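Local coordinates for protein putative P450-like enzyme (Streptomyces himastatinicus ATCC 53653, PDB 5Z9J) that binds heme b and probably works as a cytochrome P450 monooxygenase in microbial secondary metabolism, at residues A[68-73]-A[181-186]; A[87-92]-A[215-220]. All coordinates share one frame; numbering follows the deposited sequence.

How the contacts relate
Both contacts belong to the single, largely helical cytochrome P450 fold and lie near its surface, with centres about 20 Å apart and nearest atoms about 6 Å apart, without touching. Their segments alternate along the chain: 68-73 comes first, then 87-92, then 181-186 and finally 215-220. Helices 68-71 and 82-93, consecutive in sequence, thus take partners from the later part of the chain, the long helix 172-202 for contact 1 and the hairpin that follows helix 208-214 for contact 2. Contact 1 lies away from the annotated sites, whereas contact 2 includes Arg87, which binds a heme propionate, on a helix that joins this hairpin to the cofactor.

Contact 1 of 2, residues A[68-73]-A[181-186]; sequences EAIVEG and KELELL
Ile70 makes both of the side-chain contacts, reaching from the short helix 68-71 to Leu183 and Leu186 on helix 172-202. Just before it, Ala69 ties the short helix down elsewhere, its carbonyl O accepting a hydrogen bond from Ser225 OG. At Ile70 the side chain forks. With chi1 at -64° its CG1 stands anti to the carbonyl carbon, and the extended branch ends at CD1, which lies 3.8 Å from Leu183 CD1. The other branch, CG2, meets Leu186 CD1 at 3.7 Å, so each leucine is touched by a different methyl. The Ile70 and Leu183 side chains run at about a right angle, while Leu186 comes in at a slant. By its position ahead of the heme-binding helix 82-93, the short helix 68-71 probably corresponds to the B' helix of the P450 fold, resting here against helix 172-202, probably the G helix. The contact is purely apolar, with no hydrogen bond between the segments. Its two leucines sit three residues apart, about one turn of helix 172-202. Next in sequence, Val71 packs on Leu66, which Leu186 also touches. Glu72 is the first residue to leave helical geometry, and its carbonyl O shares Asn229 ND2 with the carbonyl O of Ile70.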
ATOM      1  N   GLU A  68      22.671   8.581   1.508  1.00 44.73           N
ATOM      2  CA  GLU A  68      21.567   9.441   1.090  1.00 49.05           C
ATOM      3  C   GLU A  68      21.425   9.504  -0.435  1.00 49.43           C
ATOM      4  O   GLU A  68      20.321   9.563  -0.957  1.00 49.93           O
ATOM      5  CB  GLU A  68      21.774  10.853   1.645  1.00 55.29           C
ATOM      6  CG  GLU A  68      21.993  10.885   3.144  1.00 59.37           C
ATOM      7  CD  GLU A  68      23.408  10.443   3.525  1.00 64.29           C
ATOM      8  OE1 GLU A  68      23.539   9.411   4.220  1.00 66.65           O
ATOM      9  OE2 GLU A  68      24.388  11.122   3.129  1.00 67.50           O
ATOM     10  N   ALA A  69      22.546   9.526  -1.146  1.00 50.97           N
ATOM     11  CA  ALA A  69      22.520   9.599  -2.602  1.00 51.72           C
ATOM     12  C   ALA A  69      21.854   8.363  -3.187  1.00 50.76           C
ATOM     13  O   ALA A  69      21.256   8.430  -4.256  1.00 52.02           O
ATOM     14  CB  ALA A  69      23.898   9.757  -3.147  1.00 54.51           C
ATOM     15  N   ILE A  70      21.980   7.234  -2.493  1.00 48.14           N
ATOM     16  CA  ILE A  70      21.358   5.987  -2.910  1.00 45.54           C
ATOM     17  C   ILE A  70      19.826   5.958  -2.718  1.00 44.49           C
ATOM     18  O   ILE A  70      19.108   5.381  -3.535  1.00 44.46           O
ATOM     19  CB  ILE A  70      22.005   4.810  -2.183  1.00 43.86           C
ATOM     20  CG1 ILE A  70      23.465   4.715  -2.593  1.00 45.60           C
ATOM     21  CG2 ILE A  70      21.286   3.492  -2.496  1.00 41.62           C
ATOM     22  CD1 ILE A  70      24.176   3.672  -1.894  1.00 45.83           C
ATOM     23  N   VAL A  71      19.330   6.516  -1.616  1.00 42.91           N
ATOM     24  CA  VAL A  71      17.892   6.504  -1.372  1.00 40.71           C
ATOM     25  C   VAL A  71      17.125   7.729  -1.860  1.00 40.34           C
ATOM     26  O   VAL A  71      15.899   7.756  -1.774  1.00 38.39           O
ATOM     27  CB  VAL A  71      17.592   6.346   0.135  1.00 38.81           C
ATOM     28  CG1 VAL A  71      18.145   5.044   0.650  1.00 38.01           C
ATOM     29  CG2 VAL A  71      18.224   7.516   0.923  1.00 39.96           C
ATOM     30  N   GLU A  72      17.809   8.723  -2.400  1.00 42.56           N
ATOM     31  CA  GLU A  72      17.092   9.942  -2.820  1.00 45.34           C
ATOM     32  C   GLU A  72      16.150   9.732  -4.011  1.00 44.11           C
ATOM     33  O   GLU A  72      16.478   9.029  -4.987  1.00 44.71           O
ATOM     34  CB  GLU A  72      18.069  11.082  -3.114  1.00 50.02           C
ATOM     35  CG  GLU A  72      18.879  10.888  -4.363  1.00 54.43           C
ATOM     36  CD  GLU A  72      19.709  12.090  -4.674  1.00 59.61           C
ATOM     37  OE1 GLU A  72      19.498  13.130  -4.009  1.00 60.88           O
ATOM     38  OE2 GLU A  72      20.604  11.982  -5.536  1.00 62.28           O
ATOM     39  N   GLY A  73      14.986  10.378  -3.915  1.00 42.14           N
ATOM     40  CA  GLY A  73      13.882  10.220  -4.857  1.00 38.61           C
ATOM     41  C   GLY A  73      12.729   9.454  -4.209  1.00 34.48           C
ATOM     42  O   GLY A  73      11.590   9.526  -4.639  1.00 31.93           O
ATOM     43  N   LYS A 181      21.647  -6.665   1.532  1.00 49.31           N
ATOM     44  CA  LYS A 181      20.814  -7.303   0.513  1.00 48.34           C
ATOM     45  C   LYS A 181      19.905  -6.250  -0.141  1.00 46.88           C
ATOM     46  O   LYS A 181      19.714  -6.268  -1.352  1.00 46.90           O
ATOM     47  CB  LYS A 181      19.989  -8.448   1.110  1.00 47.06           C
ATOM     48  N   GLU A 182      19.395  -5.313   0.662  1.00 45.46           N
ATOM     49  CA  GLU A 182      18.617  -4.176   0.151  1.00 45.25           C
ATOM     50  C   GLU A 182      19.437  -3.363  -0.847  1.00 45.36           C
ATOM     51  O   GLU A 182      18.923  -2.906  -1.870  1.00 45.00           O
ATOM     52  CB  GLU A 182      18.142  -3.252   1.285  1.00 46.31           C
ATOM     53  CG  GLU A 182      17.294  -2.054   0.814  1.00 47.99           C
ATOM     54  CD  GLU A 182      16.511  -1.380   1.956  1.00 50.10           C
ATOM     55  OE1 GLU A 182      16.525  -1.928   3.083  1.00 51.98           O
ATOM     56  OE2 GLU A 182      15.884  -0.310   1.726  1.00 50.06           O
ATOM     57  N   LEU A 183      20.708  -3.156  -0.522  1.00 46.31           N
ATOM     58  CA  LEU A 183      21.607  -2.405  -1.389  1.00 45.92           C
ATOM     59  C   LEU A 183      21.851  -3.093  -2.733  1.00 47.64           C
ATOM     60  O   LEU A 183      21.863  -2.433  -3.785  1.00 46.21           O
ATOM     61  CB  LEU A 183      22.947  -2.163  -0.683  1.00 45.17           C
ATOM     62  CG  LEU A 183      24.056  -1.521  -1.532  1.00 44.37           C
ATOM     63  CD1 LEU A 183      23.694  -0.128  -1.989  1.00 43.70           C
ATOM     64  CD2 LEU A 183      25.355  -1.471  -0.745  1.00 45.48           C
ATOM     65  N   GLU A 184      22.036  -4.411  -2.695  1.00 49.90           N
ATOM     66  CA  GLU A 184      22.258  -5.165  -3.919  1.00 51.00           C
ATOM     67  C   GLU A 184      21.014  -5.044  -4.812  1.00 46.63           C
ATOM     68  O   GLU A 184      21.126  -4.950  -6.029  1.00 46.68           O
ATOM     69  CB  GLU A 184      22.580  -6.628  -3.594  1.00 54.74           C
ATOM     70  CG  GLU A 184      23.846  -6.831  -2.725  1.00 59.02           C
ATOM     71  CD  GLU A 184      25.148  -6.558  -3.459  1.00 64.34           C
ATOM     72  OE1 GLU A 184      25.147  -6.548  -4.710  1.00 66.37           O
ATOM     73  OE2 GLU A 184      26.188  -6.370  -2.788  1.00 66.81           O
ATOM     74  N   LEU A 185      19.836  -4.972  -4.197  1.00 42.60           N
ATOM     75  CA  LEU A 185      18.611  -4.906  -4.973  1.00 40.62           C
ATOM     76  C   LEU A 185      18.424  -3.498  -5.532  1.00 40.41           C
ATOM     77  O   LEU A 185      18.022  -3.335  -6.693  1.00 39.63           O
ATOM     78  CB  LEU A 185      17.396  -5.294  -4.102  1.00 38.46           C
ATOM     79  CG  LEU A 185      16.032  -5.241  -4.776  1.00 37.75           C
ATOM     80  CD1 LEU A 185      15.994  -6.137  -5.992  1.00 36.98           C
ATOM     81  CD2 LEU A 185      14.914  -5.625  -3.813  1.00 37.53           C
ATOM     82  N   LEU A 186      18.867  -2.490  -4.792  1.00 40.83           N
ATOM     83  CA  LEU A 186      18.758  -1.128  -5.294  1.00 41.32           C
ATOM     84  C   LEU A 186      19.666  -0.913  -6.473  1.00 43.46           C
ATOM     85  O   LEU A 186      19.328  -0.180  -7.395  1.00 44.49           O
ATOM     86  CB  LEU A 186      19.128  -0.109  -4.226  1.00 40.47           C
ATOM     87  CG  LEU A 186      18.148  -0.058  -3.085  1.00 38.43           C
ATOM     88  CD1 LEU A 186      18.601   0.944  -2.033  1.00 37.84           C
ATOM     89  CD2 LEU A 186      16.769   0.270  -3.627  1.00 37.92           C
TER

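Contact 2 of 2, residues A[87-92]-A[215-220]; sequences RGLVDH and AEVDGQ. With HEM (protoporphyrin IX containing Fe), chain E.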
ATOM      1  N   ARG A  87       7.343  14.928  -4.752  1.00 40.53           N
ATOM      2  CA  ARG A  87       5.958  14.512  -4.877  1.00 38.22           C
ATOM      3  C   ARG A  87       5.272  15.274  -6.004  1.00 38.39           C
ATOM      4  O   ARG A  87       4.433  14.716  -6.733  1.00 37.07           O
ATOM      5  CB  ARG A  87       5.177  14.729  -3.573  1.00 37.46           C
ATOM      6  CG  ARG A  87       3.809  14.064  -3.705  1.00 38.10           C
ATOM      7  CD  ARG A  87       2.797  14.399  -2.647  1.00 38.84           C
ATOM      8  NE  ARG A  87       1.475  13.925  -3.074  1.00 38.33           N
ATOM      9  CZ  ARG A  87       0.808  12.904  -2.535  1.00 36.34           C
ATOM     10  NH1 ARG A  87       1.296  12.237  -1.487  1.00 33.52           N
ATOM     11  NH2 ARG A  87      -0.394  12.598  -3.014  1.00 36.04           N
ATOM     12  N   GLY A  88       5.606  16.557  -6.129  1.00 39.68           N
ATOM     13  CA  GLY A  88       5.066  17.381  -7.202  1.00 41.61           C
ATOM     14  C   GLY A  88       5.380  16.907  -8.617  1.00 43.26           C
ATOM     15  O   GLY A  88       4.484  16.895  -9.475  1.00 42.08           O
ATOM     16  N   LEU A  89       6.627  16.479  -8.870  1.00 46.25           N
ATOM     17  CA  LEU A  89       6.988  16.046 -10.235  1.00 49.63           C
ATOM     18  C   LEU A  89       6.182  14.838 -10.657  1.00 49.08           C
ATOM     19  O   LEU A  89       5.728  14.759 -11.796  1.00 49.31           O
ATOM     20  CB  LEU A  89       8.459  15.640 -10.404  1.00 50.64           C
ATOM     21  CG  LEU A  89       9.726  16.447 -10.221  1.00 53.30           C
ATOM     22  CD1 LEU A  89       9.747  16.998  -8.880  1.00 51.99           C
ATOM     23  CD2 LEU A  89      10.979  15.602 -10.431  1.00 54.57           C
ATOM     24  N   VAL A  90       6.022  13.909  -9.715  1.00 47.92           N
ATOM     25  CA  VAL A  90       5.377  12.630  -9.968  1.00 46.50           C
ATOM     26  C   VAL A  90       3.892  12.838 -10.148  1.00 46.65           C
ATOM     27  O   VAL A  90       3.285  12.232 -11.042  1.00 44.90           O
ATOM     28  CB  VAL A  90       5.644  11.628  -8.815  1.00 41.06           C
ATOM     29  CG1 VAL A  90       4.948  10.287  -9.071  1.00 38.95           C
ATOM     30  CG2 VAL A  90       7.153  11.447  -8.606  1.00 40.41           C
ATOM     31  N   ASP A  91       3.316  13.686  -9.285  1.00 49.00           N
ATOM     32  CA  ASP A  91       1.906  14.082  -9.405  1.00 50.88           C
ATOM     33  C   ASP A  91       1.686  14.650 -10.792  1.00 49.49           C
ATOM     34  O   ASP A  91       0.848  14.185 -11.547  1.00 49.21           O
ATOM     35  CB  ASP A  91       1.500  15.164  -8.385  1.00 54.80           C
ATOM     36  CG  ASP A  91       1.282  14.632  -6.964  1.00 56.12           C
ATOM     37  OD1 ASP A  91       0.999  13.434  -6.795  1.00 58.53           O
ATOM     38  OD2 ASP A  91       1.333  15.442  -6.005  1.00 56.81           O
ATOM     39  N   HIS A  92       2.503  15.634 -11.125  1.00 48.99           N
ATOM     40  CA  HIS A  92       2.455  16.276 -12.416  1.00 49.49           C
ATOM     41  C   HIS A  92       2.649  15.270 -13.539  1.00 48.53           C
ATOM     42  O   HIS A  92       2.014  15.369 -14.601  1.00 49.04           O
ATOM     43  CB  HIS A  92       3.529  17.354 -12.537  1.00 51.31           C
ATOM     44  CG  HIS A  92       3.397  18.180 -13.775  1.00 55.01           C
ATOM     45  ND1 HIS A  92       4.029  17.862 -14.960  1.00 57.28           N
ATOM     46  CD2 HIS A  92       2.737  19.340 -14.002  1.00 57.95           C
ATOM     47  CE1 HIS A  92       3.741  18.774 -15.869  1.00 60.37           C
ATOM     48  NE2 HIS A  92       2.962  19.686 -15.312  1.00 61.01           N
ATOM     49  N   ALA A 215      11.739  15.707 -16.501  1.00 60.89           N
ATOM     50  CA  ALA A 215      11.434  16.460 -15.277  1.00 59.74           C
ATOM     51  C   ALA A 215      12.718  16.938 -14.598  1.00 61.31           C
ATOM     52  O   ALA A 215      13.790  16.381 -14.840  1.00 61.89           O
ATOM     53  CB  ALA A 215      10.605  15.624 -14.323  1.00 57.22           C
ATOM     54  N   GLU A 216      12.611  17.993 -13.788  1.00 62.76           N
ATOM     55  CA  GLU A 216      13.776  18.636 -13.158  1.00 65.36           C
ATOM     56  C   GLU A 216      13.567  19.063 -11.690  1.00 64.52           C
ATOM     57  O   GLU A 216      12.502  19.546 -11.326  1.00 64.17           O
ATOM     58  CB  GLU A 216      14.204  19.868 -13.973  1.00 68.81           C
ATOM     59  CG  GLU A 216      14.807  19.563 -15.345  1.00 70.58           C
ATOM     60  CD  GLU A 216      15.177  20.822 -16.120  1.00 73.34           C
ATOM     61  OE1 GLU A 216      14.797  21.928 -15.677  1.00 73.48           O
ATOM     62  OE2 GLU A 216      15.852  20.712 -17.171  1.00 75.24           O
ATOM     63  N   VAL A 217      14.588  18.866 -10.852  1.00 64.38           N
ATOM     64  CA  VAL A 217      14.592  19.389  -9.475  1.00 64.55           C
ATOM     65  C   VAL A 217      15.812  20.286  -9.259  1.00 67.51           C
ATOM     66  O   VAL A 217      16.941  19.899  -9.563  1.00 68.64           O
ATOM     67  CB  VAL A 217      14.601  18.269  -8.400  1.00 67.64           C
ATOM     68  CG1 VAL A 217      13.224  17.640  -8.257  1.00 65.55           C
ATOM     69  CG2 VAL A 217      15.662  17.203  -8.713  1.00 68.02           C
ATOM     70  N   ASP A 218      15.563  21.476  -8.715  1.00 69.21           N
ATOM     71  CA  ASP A 218      16.563  22.539  -8.615  1.00 72.11           C
ATOM     72  C   ASP A 218      17.165  22.804  -9.990  1.00 73.42           C
ATOM     73  O   ASP A 218      18.366  23.030 -10.118  1.00 75.30           O
ATOM     74  CB  ASP A 218      17.679  22.181  -7.619  1.00 73.33           C
ATOM     75  CG  ASP A 218      17.167  21.966  -6.202  1.00 73.02           C
ATOM     76  OD1 ASP A 218      16.463  22.861  -5.686  1.00 74.37           O
ATOM     77  OD2 ASP A 218      17.492  20.919  -5.598  1.00 71.43           O
ATOM     78  N   GLY A 219      16.316  22.803 -11.013  1.00 72.81           N
ATOM     79  CA  GLY A 219      16.720  23.135 -12.371  1.00 74.41           C
ATOM     80  C   GLY A 219      17.573  22.077 -13.061  1.00 74.84           C
ATOM     81  O   GLY A 219      18.110  22.310 -14.153  1.00 76.08           O
ATOM     82  N   GLN A 220      17.720  20.922 -12.413  1.00 73.65           N
ATOM     83  CA  GLN A 220      18.501  19.803 -12.939  1.00 71.55           C
ATOM     84  C   GLN A 220      17.599  18.561 -13.164  1.00 60.80           C
ATOM     85  O   GLN A 220      16.747  18.244 -12.336  1.00 58.94           O
ATOM     86  CB  GLN A 220      19.654  19.458 -11.992  1.00 70.44           C
ATOM     87  CG  GLN A 220      20.595  20.604 -11.491  1.00 77.34           C
ATOM     88  CD  GLN A 220      20.797  21.786 -12.451  1.00 79.88           C
ATOM     89  OE1 GLN A 220      20.156  22.832 -12.318  1.00 81.77           O
ATOM     90  NE2 GLN A 220      21.723  21.633 -13.396  1.00 80.28           N
TER
HETATM   91  CHA HEM E 401       1.124   6.786   0.098  1.00 22.04           C
HETATM   92  CHB HEM E 401      -2.025   3.310   1.109  1.00 23.75           C
HETATM   93  CHC HEM E 401      -2.326   2.349  -3.622  1.00 21.59           C
HETATM   94  CHD HEM E 401       1.475   5.108  -4.504  1.00 20.05           C
HETATM   95  C1A HEM E 401       0.290   5.979   0.840  1.00 21.94           C
HETATM   96  C2A HEM E 401       0.044   6.012   2.283  1.00 24.23           C
HETATM   97  C3A HEM E 401      -0.846   5.057   2.562  1.00 22.40           C
HETATM   98  C4A HEM E 401      -1.180   4.376   1.302  1.00 23.31           C
HETATM   99  CMA HEM E 401      -1.397   4.714   3.953  1.00 21.77           C
HETATM  100  CAA HEM E 401       0.679   6.978   3.306  1.00 26.63           C
HETATM  101  CBA HEM E 401       2.105   6.548   3.672  1.00 27.48           C
HETATM  102  CGA HEM E 401       2.640   7.309   4.891  1.00 28.39           C
HETATM  103  O1A HEM E 401       3.727   6.972   5.422  1.00 30.29           O
HETATM  104  O2A HEM E 401       2.026   8.288   5.353  1.00 26.05           O
HETATM  105  C1B HEM E 401      -2.426   2.798  -0.093  1.00 24.78           C
HETATM  106  C2B HEM E 401      -3.522   1.882  -0.265  1.00 24.88           C
HETATM  107  C3B HEM E 401      -3.608   1.617  -1.574  1.00 23.64           C
HETATM  108  C4B HEM E 401      -2.547   2.346  -2.252  1.00 22.66           C
HETATM  109  CMB HEM E 401      -4.374   1.378   0.914  1.00 26.32           C
HETATM  110  CAB HEM E 401      -4.580   0.710  -2.335  1.00 23.84           C
HETATM  111  CBB HEM E 401      -5.588   0.056  -1.758  1.00 22.73           C
HETATM  112  C1C HEM E 401      -1.340   3.030  -4.310  1.00 20.89           C
HETATM  113  C2C HEM E 401      -1.102   3.007  -5.775  1.00 19.68           C
HETATM  114  C3C HEM E 401      -0.049   3.781  -5.994  1.00 20.48           C
HETATM  115  C4C HEM E 401       0.403   4.270  -4.716  1.00 20.47           C
HETATM  116  CMC HEM E 401      -1.986   2.242  -6.777  1.00 17.34           C
HETATM  117  CAC HEM E 401       0.718   4.161  -7.283  1.00 21.94           C
HETATM  118  CBC HEM E 401       0.366   3.779  -8.501  1.00 22.27           C
HETATM  119  C1D HEM E 401       1.745   5.769  -3.350  1.00 20.42           C
HETATM  120  C2D HEM E 401       2.850   6.664  -3.179  1.00 21.62           C
HETATM  121  C3D HEM E 401       2.719   7.194  -1.762  1.00 22.13           C
HETATM  122  C4D HEM E 401       1.559   6.567  -1.197  1.00 21.84           C
HETATM  123  CMD HEM E 401       3.951   7.025  -4.207  1.00 20.75           C
HETATM  124  CAD HEM E 401       3.697   8.148  -1.069  1.00 23.93           C
HETATM  125  CBD HEM E 401       3.256   9.587  -1.232  1.00 24.83           C
HETATM  126  CGD HEM E 401       4.140  10.454  -0.354  1.00 25.86           C
HETATM  127  O1D HEM E 401       4.868   9.930   0.523  1.00 26.13           O
HETATM  128  O2D HEM E 401       4.097  11.701  -0.515  1.00 26.76           O
HETATM  129  NA  HEM E 401      -0.478   4.980   0.311  1.00 23.92           N
HETATM  130  NB  HEM E 401      -1.836   3.049  -1.327  1.00 24.40           N
HETATM  131  NC  HEM E 401      -0.385   3.791  -3.747  1.00 22.44           N
HETATM  132  ND  HEM E 401       0.973   5.750  -2.172  1.00 24.53           N
HETATM  133 FE   HEM E 401      -0.490   4.519  -1.784  1.00 58.43          FE
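Leu89 packs its two methyls against Val217 and Ala215, where helix 82-93, probably the C helix of the P450 fold, meets the small beta hairpin that links helix 208-214 to helix 224-238, probably the first part of the long central helix of that fold. Val217 CG1 sits against both methyls of the leucine, 3.6 Å from Leu89 CD1 and 3.7 Å from Leu89 CD2, and the two side chains cross at about a right angle. Leu89 CD2 also touches Ala215 CB at 3.9 Å, while Leu222 adds a further apolar neighbour to the leucine. The hairpin holds its own shape: a type I' turn runs from Val217 to Gln220, and these two residues bond through their backbones in both directions. Beyond it, Val217 leans on Gln226 of helix 224-238, and Val90 packs on Ile230 of that helix and on Leu348.

Elsewhere on helix 82-93, Arg87 serves the cofactor. Its CG lies anti to the backbone N (chi1 -171°) and the chain stays extended to NE, carrying the guanidinium out to a heme propionate. There Arg87 NH1 donates to HEM O2D at 3.0 Å, the oxygen lying at the guanidinium edge near its plane, with a bent N-H...O angle of 142°. One helical turn along, Asp91 OD2 takes a weak hydrogen bond from Arg87 NE at 3.3 Å, part of a salt bridge. A leucine here in place of Arg87 would probably leave the propionate without this cationic donor and Asp91 without its salt-bridge mate. His83, His345 and Arg289 also hydrogen-bond the heme. Arg87 NH1 bonds the carbonyl O of Phe346 too, next to the axial ligand Cys347.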